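Local coordinates for ancestral congerin Con-anc (PDB 3AK0), which binds beta-galactosides such as lactose, as a reconstructed ancestor of the fish galectins called congerins, at residues Ser32-Glu37 and Phe120-Gly125; Phe92-Phe97 and Gly114-Asn119. All coordinates share one frame; numbering follows the deposited sequence.

Interaction 1. Residues Ser32-Glu37 and Phe120-Gly125; sequences SINVGE and FIYLAG
The carboxamide of Asn34 lies over one face of the Tyr122 ring, the two planes only 17° apart, with ND2 3.7 Å above the plane and over the ring centre. From there ND2 donates two bonds: one to Tyr122 O (3.1 Å), reached from above the carbonyl plane, and one to Ser32 OG (3.0 Å), both acceptors lying close to the plane of the amide. Tyr122 O also takes a weak bond from Asn34 N, and Tyr122 N donates to Asn34 O. The Tyr122 ring is raised beside its neighbour by a chi1 of 82°, which sets CG between its own backbone N and carbonyl carbon and lets CE2 come within 3.4 Å of Asn34 CB.

These residues sit on an antiparallel ladder between strands 30-35 and 117-125, neighbours in the sheet of the galectin beta-sandwich that carries the sugar site. Ser32 and Ala124 form a hydrogen-bonded pair through Ser32 N to Ala124 O (2.8 Å) and Ala124 N to Ser32 O (3.0 Å), and Gly36 N reaches Phe120 O (2.8 Å) where the chain turns its corner. Ile33, Val35, Ile121 and Leu123 point to the other face, into the sandwich interior; Ile33 CD1 meets Leu123 CD1 at 3.9 Å, and Leu18 and Val20 of strand 18-24 pack against this layer.

Farther out, Asn34 OD1 accepts a hydrogen bond from ND1 of His45, a glycan-pocket residue, and Ser32 touches His45 and Asp47. With both ends engaged, the amide is fixed in rotation, consistent with a second-shell role for Asn34 in setting the His45 imidazole.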
ATOM      1  N   SER A  32       8.384   8.022 -10.604  1.00  7.18           N
ATOM      2  CA  SER A  32       6.989   8.105 -11.044  1.00  7.18           C
ATOM      3  C   SER A  32       5.997   7.437 -10.100  1.00  7.50           C
ATOM      4  O   SER A  32       6.343   6.475  -9.418  1.00  7.74           O
ATOM      5  CB  SER A  32       6.850   7.546 -12.471  1.00  8.01           C
ATOM      6  OG  SER A  32       7.226   6.172 -12.524  1.00  9.04           O
ATOM      7  N   ILE A  33       4.765   7.979 -10.077  1.00  7.51           N
ATOM      8  CA  ILE A  33       3.606   7.299  -9.497  1.00  7.99           C
ATOM      9  C   ILE A  33       2.702   6.871 -10.652  1.00  7.71           C
ATOM     10  O   ILE A  33       2.479   7.651 -11.596  1.00  7.38           O
ATOM     11  CB  ILE A  33       2.845   8.218  -8.517  1.00  8.41           C
ATOM     12  CG1 ILE A  33       3.789   8.731  -7.436  1.00 10.72           C
ATOM     13  CG2 ILE A  33       1.668   7.463  -7.903  1.00  9.85           C
ATOM     14  CD1 ILE A  33       4.475   7.659  -6.663  1.00 12.92           C
ATOM     15  N   ASN A  34       2.207   5.642 -10.578  1.00  6.80           N
ATOM     16  CA  ASN A  34       1.525   5.021 -11.708  1.00  7.22           C
ATOM     17  C   ASN A  34       0.253   4.377 -11.222  1.00  7.03           C
ATOM     18  O   ASN A  34       0.270   3.654 -10.220  1.00  8.35           O
ATOM     19  CB  ASN A  34       2.419   3.934 -12.303  1.00  7.29           C
ATOM     20  CG  ASN A  34       3.701   4.476 -12.835  1.00  8.46           C
ATOM     21  OD1 ASN A  34       3.769   4.910 -13.993  1.00 11.30           O
ATOM     22  ND2 ASN A  34       4.742   4.491 -11.987  1.00  7.03           N
ATOM     23  N   VAL A  35      -0.852   4.655 -11.913  1.00  6.28           N
ATOM     24  CA  VAL A  35      -2.147   4.111 -11.517  1.00  7.03           C
ATOM     25  C   VAL A  35      -2.740   3.410 -12.724  1.00  7.27           C
ATOM     26  O   VAL A  35      -2.810   3.976 -13.809  1.00  7.10           O
ATOM     27  CB  VAL A  35      -3.141   5.238 -11.081  1.00  7.33           C
ATOM     28  CG1 VAL A  35      -4.534   4.653 -10.797  1.00  9.17           C
ATOM     29  CG2 VAL A  35      -2.593   6.027  -9.870  1.00  8.17           C
ATOM     30  N   GLY A  36      -3.203   2.172 -12.520  1.00  6.58           N
ATOM     31  CA  GLY A  36      -3.783   1.445 -13.638  1.00  6.53           C
ATOM     32  C   GLY A  36      -4.145   0.025 -13.239  1.00  6.32           C
ATOM     33  O   GLY A  36      -4.922  -0.176 -12.286  1.00  7.17           O
ATOM     34  N   GLU A  37      -3.616  -0.948 -13.994  1.00  7.14           N
ATOM     35  CA  GLU A  37      -3.944  -2.342 -13.773  1.00  8.17           C
ATOM     36  C   GLU A  37      -2.733  -3.252 -13.554  1.00  8.56           C
ATOM     37  O   GLU A  37      -2.890  -4.346 -12.968  1.00  9.80           O
ATOM     38  CB  GLU A  37      -4.770  -2.867 -14.950  1.00  8.15           C
ATOM     39  CG  GLU A  37      -6.055  -2.081 -15.189  1.00  9.34           C
ATOM     40  CD  GLU A  37      -5.876  -0.755 -15.935  1.00  9.54           C
ATOM     41  OE1 GLU A  37      -4.962  -0.652 -16.800  1.00 10.38           O
ATOM     42  OE2 GLU A  37      -6.724   0.156 -15.747  1.00 10.79           O
ATOM     43  N   PHE A 120      -4.465  -1.001  -9.435  1.00  7.84           N
ATOM     44  CA  PHE A 120      -3.011  -1.206  -9.333  1.00  8.02           C
ATOM     45  C   PHE A 120      -2.316   0.141  -9.228  1.00  8.86           C
ATOM     46  O   PHE A 120      -2.656   1.073  -9.976  1.00  8.72           O
ATOM     47  CB  PHE A 120      -2.506  -1.985 -10.552  1.00  8.08           C
ATOM     48  CG  PHE A 120      -1.057  -2.356 -10.485  1.00  9.06           C
ATOM     49  CD1 PHE A 120      -0.672  -3.550  -9.872  1.00 11.19           C
ATOM     50  CD2 PHE A 120      -0.084  -1.550 -11.077  1.00 10.49           C
ATOM     51  CE1 PHE A 120       0.676  -3.913  -9.809  1.00 11.54           C
ATOM     52  CE2 PHE A 120       1.270  -1.912 -11.028  1.00 11.65           C
ATOM     53  CZ  PHE A 120       1.643  -3.082 -10.387  1.00 10.63           C
ATOM     54  N   ILE A 121      -1.387   0.260  -8.274  1.00  9.15           N
ATOM     55  CA  ILE A 121      -0.506   1.448  -8.204  1.00  9.64           C
ATOM     56  C   ILE A 121       0.935   0.940  -8.114  1.00  9.13           C
ATOM     57  O   ILE A 121       1.201  -0.101  -7.522  1.00  8.69           O
ATOM     58  CB  ILE A 121      -0.806   2.302  -6.923  1.00 10.94           C
ATOM     59  CG1 ILE A 121      -2.285   2.683  -6.853  1.00 13.36           C
ATOM     60  CG2 ILE A 121       0.146   3.558  -6.814  1.00 12.41           C
ATOM     61  CD1 ILE A 121      -2.784   2.871  -5.430  1.00 18.81           C
ATOM     62  N   TYR A 122       1.883   1.670  -8.701  1.00  8.68           N
ATOM     63  CA  TYR A 122       3.263   1.372  -8.366  1.00  9.52           C
ATOM     64  C   TYR A 122       4.137   2.591  -8.456  1.00  9.22           C
ATOM     65  O   TYR A 122       3.814   3.553  -9.166  1.00  9.39           O
ATOM     66  CB  TYR A 122       3.817   0.202  -9.196  1.00 12.04           C
ATOM     67  CG  TYR A 122       4.313   0.515 -10.585  1.00 12.44           C
ATOM     68  CD1 TYR A 122       5.675   0.561 -10.849  1.00 15.07           C
ATOM     69  CD2 TYR A 122       3.421   0.683 -11.648  1.00 14.55           C
ATOM     70  CE1 TYR A 122       6.160   0.804 -12.125  1.00 13.84           C
ATOM     71  CE2 TYR A 122       3.895   0.920 -12.926  1.00 14.20           C
ATOM     72  CZ  TYR A 122       5.271   0.990 -13.155  1.00 14.98           C
ATOM     73  OH  TYR A 122       5.788   1.251 -14.420  1.00 18.76           O
ATOM     74  N   LEU A 123       5.253   2.550  -7.728  1.00  9.15           N
ATOM     75  CA  LEU A 123       6.214   3.633  -7.786  1.00  9.92           C
ATOM     76  C   LEU A 123       7.419   3.105  -8.549  1.00 11.21           C
ATOM     77  O   LEU A 123       7.806   1.937  -8.408  1.00 12.20           O
ATOM     78  CB  LEU A 123       6.615   4.088  -6.360  1.00 10.76           C
ATOM     79  CG  LEU A 123       7.636   5.234  -6.218  1.00 13.87           C
ATOM     80  CD1 LEU A 123       7.431   5.851  -4.871  1.00 16.72           C
ATOM     81  CD2 LEU A 123       9.085   4.730  -6.398  1.00 15.79           C
ATOM     82  N   ALA A 124       7.977   3.945  -9.401  1.00 10.34           N
ATOM     83  CA  ALA A 124       9.266   3.620 -10.016  1.00 10.30           C
ATOM     84  C   ALA A 124      10.262   4.715  -9.739  1.00 10.63           C
ATOM     85  O   ALA A 124       9.903   5.892  -9.660  1.00 10.36           O
ATOM     86  CB  ALA A 124       9.134   3.402 -11.553  1.00 10.64           C
ATOM     87  N   GLY A 125      11.529   4.336  -9.587  1.00 10.46           N
ATOM     88  CA  GLY A 125      12.577   5.330  -9.601  1.00 10.63           C
ATOM     89  C   GLY A 125      13.123   5.794  -8.263  1.00 10.42           C
ATOM     90  O   GLY A 125      13.154   5.044  -7.276  1.00 11.48           O
TER

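Interaction 2. Residues Phe92-Phe97 and Gly114-Asn119; sequences FDIDTF and GDEAFN
A chi1 of 61° on Phe92, placing CG between its backbone N and carbonyl carbon, and one of -56° on Phe118, placing CG beside the backbone N, bring the two rings together in an edge-to-face, T-shaped pair. They belong to an aromatic cluster, completed by Phe97, that fills one end of the galectin beta-sandwich, between the hairpin of strands 85-92 and 96-100 and the start of strand 117-125. Phe118 presents its edge: CE2 stands 3.5 Å above the centre of the Phe92 ring, and the planes are inclined at 71°. The centroids are 4.8 Å apart.

Phe97 and Phe118 reach each other from opposite directions. Phe97 CZ lies 3.3 Å from Phe118 CZ, a tight contact, and the rings meet obliquely. Phe12 adds a further edge-to-face partner to Phe92. Phe92 and Phe97 come from one sheet and Phe118 from the other, so the cluster bridges them; Ala43 of strand 41-52 packs on Phe97 and Phe118.

Toward the surface the contact changes character. At the rim of the Phe92 ring, CE2 lies 3.7 Å from Glu116 O, near the ring plane, where the slightly positive ring hydrogens suit a carbonyl oxygen. The hairpin turn itself is held by Asp93, whose OD2 accepts from Asp95 N (2.9 Å), an Asx turn, and from Thr96 N (2.8 Å); its OD1 is bonded to Tyr98 OH. These bonds fix the loop that carries Ile94 over to Gly114. No conventional hydrogen bond joins the two segments; instead Gly114, at positive phi, turns its CA toward Ile94 O in a CA-H...O contact, and CG1 of Ile94 lies 3.3 Å from Gly114 O.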
ATOM      1  N   PHE A  92     -10.348  11.110  -9.676  1.00  7.05           N
ATOM      2  CA  PHE A  92     -10.730  11.098 -11.107  1.00  6.05           C
ATOM      3  C   PHE A  92     -12.237  11.048 -11.240  1.00  7.22           C
ATOM      4  O   PHE A  92     -12.939  10.571 -10.342  1.00  8.41           O
ATOM      5  CB  PHE A  92     -10.118   9.891 -11.844  1.00  7.18           C
ATOM      6  CG  PHE A  92     -10.555   8.560 -11.320  1.00  6.71           C
ATOM      7  CD1 PHE A  92      -9.870   7.944 -10.279  1.00  6.20           C
ATOM      8  CD2 PHE A  92     -11.606   7.886 -11.928  1.00  6.63           C
ATOM      9  CE1 PHE A  92     -10.287   6.701  -9.797  1.00  8.17           C
ATOM     10  CE2 PHE A  92     -12.010   6.656 -11.452  1.00  7.57           C
ATOM     11  CZ  PHE A  92     -11.340   6.057 -10.393  1.00  8.57           C
ATOM     12  N   ASP A  93     -12.728  11.538 -12.377  1.00  7.28           N
ATOM     13  CA  ASP A  93     -14.072  11.167 -12.806  1.00  7.48           C
ATOM     14  C   ASP A  93     -13.882  10.376 -14.115  1.00  8.07           C
ATOM     15  O   ASP A  93     -12.745  10.019 -14.470  1.00  6.88           O
ATOM     16  CB  ASP A  93     -14.980  12.394 -12.941  1.00  8.83           C
ATOM     17  CG  ASP A  93     -14.415  13.476 -13.866  1.00  9.75           C
ATOM     18  OD1 ASP A  93     -14.646  14.670 -13.561  1.00 11.52           O
ATOM     19  OD2 ASP A  93     -13.742  13.192 -14.883  1.00 10.33           O
ATOM     20  N   ILE A  94     -14.973  10.107 -14.830  1.00  8.39           N
ATOM     21  CA  ILE A  94     -14.884   9.242 -15.996  1.00 10.11           C
ATOM     22  C   ILE A  94     -14.107   9.916 -17.138  1.00  8.62           C
ATOM     23  O   ILE A  94     -13.651   9.252 -18.077  1.00  9.28           O
ATOM     24  CB  ILE A  94     -16.291   8.817 -16.473  1.00 10.00           C
ATOM     25  CG1 ILE A  94     -16.199   7.617 -17.403  1.00 12.33           C
ATOM     26  CG2 ILE A  94     -17.028   9.979 -17.104  1.00 12.24           C
ATOM     27  CD1 ILE A  94     -17.555   7.008 -17.820  1.00 15.22           C
ATOM     28  N   ASP A  95     -13.934  11.234 -17.048  1.00  8.02           N
ATOM     29  CA  ASP A  95     -13.238  11.966 -18.099  1.00  7.59           C
ATOM     30  C   ASP A  95     -11.793  12.343 -17.801  1.00  6.87           C
ATOM     31  O   ASP A  95     -10.955  12.401 -18.703  1.00  6.09           O
ATOM     32  CB  ASP A  95     -14.052  13.206 -18.454  1.00  8.58           C
ATOM     33  CG  ASP A  95     -15.268  12.851 -19.334  1.00 11.11           C
ATOM     34  OD1 ASP A  95     -15.051  12.247 -20.406  1.00 14.63           O
ATOM     35  OD2 ASP A  95     -16.391  13.178 -18.962  1.00 13.56           O
ATOM     36  N   THR A  96     -11.494  12.622 -16.534  1.00  6.73           N
ATOM     37  CA  THR A  96     -10.260  13.304 -16.184  1.00  6.23           C
ATOM     38  C   THR A  96      -9.695  12.834 -14.853  1.00  5.77           C
ATOM     39  O   THR A  96     -10.464  12.606 -13.918  1.00  6.55           O
ATOM     40  CB  THR A  96     -10.534  14.808 -16.102  1.00  6.89           C
ATOM     41  OG1 THR A  96     -11.023  15.223 -17.391  1.00  7.91           O
ATOM     42  CG2 THR A  96      -9.269  15.595 -15.748  1.00  8.33           C
ATOM     43  N   PHE A  97      -8.364  12.720 -14.790  1.00  6.09           N
ATOM     44  CA  PHE A  97      -7.652  12.535 -13.527  1.00  5.93           C
ATOM     45  C   PHE A  97      -7.268  13.908 -13.004  1.00  6.76           C
ATOM     46  O   PHE A  97      -6.846  14.776 -13.777  1.00  7.21           O
ATOM     47  CB  PHE A  97      -6.331  11.768 -13.761  1.00  6.05           C
ATOM     48  CG  PHE A  97      -6.489  10.302 -13.984  1.00  6.46           C
ATOM     49  CD1 PHE A  97      -6.649   9.433 -12.888  1.00  6.87           C
ATOM     50  CD2 PHE A  97      -6.415   9.761 -15.268  1.00  6.75           C
ATOM     51  CE1 PHE A  97      -6.783   8.044 -13.082  1.00  7.63           C
ATOM     52  CE2 PHE A  97      -6.548   8.389 -15.474  1.00  7.68           C
ATOM     53  CZ  PHE A  97      -6.727   7.531 -14.389  1.00  7.95           C
ATOM     54  N   GLY A 114     -11.664   6.011 -19.989  1.00  9.24           N
ATOM     55  CA  GLY A 114     -12.931   6.321 -19.365  1.00  9.46           C
ATOM     56  C   GLY A 114     -13.361   5.293 -18.354  1.00  9.07           C
ATOM     57  O   GLY A 114     -14.542   4.915 -18.307  1.00 11.12           O
ATOM     58  N   ASP A 115     -12.408   4.857 -17.535  1.00  8.65           N
ATOM     59  CA  ASP A 115     -12.685   3.830 -16.566  1.00  8.53           C
ATOM     60  C   ASP A 115     -13.162   4.423 -15.258  1.00  8.64           C
ATOM     61  O   ASP A 115     -12.813   5.560 -14.901  1.00  9.65           O
ATOM     62  CB  ASP A 115     -11.436   2.962 -16.389  1.00  8.46           C
ATOM     63  CG  ASP A 115     -11.323   1.905 -17.476  1.00 11.12           C
ATOM     64  OD1 ASP A 115     -10.221   1.742 -17.994  1.00 13.89           O
ATOM     65  OD2 ASP A 115     -12.353   1.256 -17.826  1.00 13.48           O
ATOM     66  N   GLU A 116     -13.995   3.653 -14.556  1.00  9.13           N
ATOM     67  CA  GLU A 116     -14.609   4.111 -13.297  1.00 10.81           C
ATOM     68  C   GLU A 116     -13.912   3.551 -12.057  1.00  8.60           C
ATOM     69  O   GLU A 116     -14.320   3.875 -10.935  1.00  8.14           O
ATOM     70  CB  GLU A 116     -16.078   3.684 -13.249  1.00 10.69           C
ATOM     71  CG  GLU A 116     -17.004   4.422 -14.187  1.00 15.99           C
ATOM     72  CD  GLU A 116     -18.403   3.778 -14.257  1.00 17.15           C
ATOM     73  OE1 GLU A 116     -18.740   2.884 -13.433  1.00 24.43           O
ATOM     74  OE2 GLU A 116     -19.151   4.162 -15.170  1.00 24.17           O
ATOM     75  N   ALA A 117     -12.859   2.760 -12.257  1.00  7.77           N
ATOM     76  CA  ALA A 117     -12.119   2.145 -11.168  1.00  8.54           C
ATOM     77  C   ALA A 117     -10.776   1.679 -11.691  1.00  8.22           C
ATOM     78  O   ALA A 117     -10.649   1.353 -12.879  1.00  8.17           O
ATOM     79  CB  ALA A 117     -12.906   0.943 -10.605  1.00  8.52           C
ATOM     80  N   PHE A 118      -9.780   1.656 -10.803  1.00  8.23           N
ATOM     81  CA  PHE A 118      -8.458   1.093 -11.123  1.00  8.01           C
ATOM     82  C   PHE A 118      -8.047   0.179  -9.984  1.00  8.69           C
ATOM     83  O   PHE A 118      -8.613   0.267  -8.885  1.00  9.82           O
ATOM     84  CB  PHE A 118      -7.415   2.208 -11.302  1.00  8.68           C
ATOM     85  CG  PHE A 118      -7.828   3.186 -12.334  1.00  6.45           C
ATOM     86  CD1 PHE A 118      -7.665   2.887 -13.680  1.00  8.95           C
ATOM     87  CD2 PHE A 118      -8.511   4.345 -11.960  1.00  6.77           C
ATOM     88  CE1 PHE A 118      -8.152   3.753 -14.669  1.00  8.67           C
ATOM     89  CE2 PHE A 118      -8.973   5.228 -12.944  1.00  7.95           C
ATOM     90  CZ  PHE A 118      -8.805   4.916 -14.302  1.00  8.83           C
ATOM     91  N   ASN A 119      -7.075  -0.688 -10.234  1.00  8.61           N
ATOM     92  CA  ASN A 119      -6.787  -1.726  -9.252  1.00  9.08           C
ATOM     93  C   ASN A 119      -5.311  -1.879  -8.914  1.00  8.62           C
ATOM     94  O   ASN A 119      -4.939  -2.784  -8.160  1.00  8.96           O
ATOM     95  CB  ASN A 119      -7.379  -3.067  -9.697  1.00  9.27           C
ATOM     96  CG  ASN A 119      -6.949  -3.457 -11.089  1.00 10.52           C
ATOM     97  OD1 ASN A 119      -5.877  -4.020 -11.280  1.00 12.24           O
ATOM     98  ND2 ASN A 119      -7.822  -3.207 -12.080  1.00 13.11           N
TER

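The two interactions have centres 15 Å apart and share strand 117-125, whose beginning enters interaction 2 and whose remainder enters interaction 1. Along the chain, 92-97 and 114-119 are nested within the loop closed by 32-37 and 120-125. Interaction 1 pairs neighbouring strands of one sheet near the middle of the molecule, with the side chain of Ser32 about 6 Å from the bound galactose; interaction 2 joins that sheet to the hairpin of the opposing one. They meet at the corner after strand 30-35, where Gly36 O and Asn119 N lie 3.0 Å apart, probably hydrogen-bonded. Strand 117-125 thus belongs to the sugar-binding sheet and at its start contributes to the aromatic cluster at one end of the sandwich.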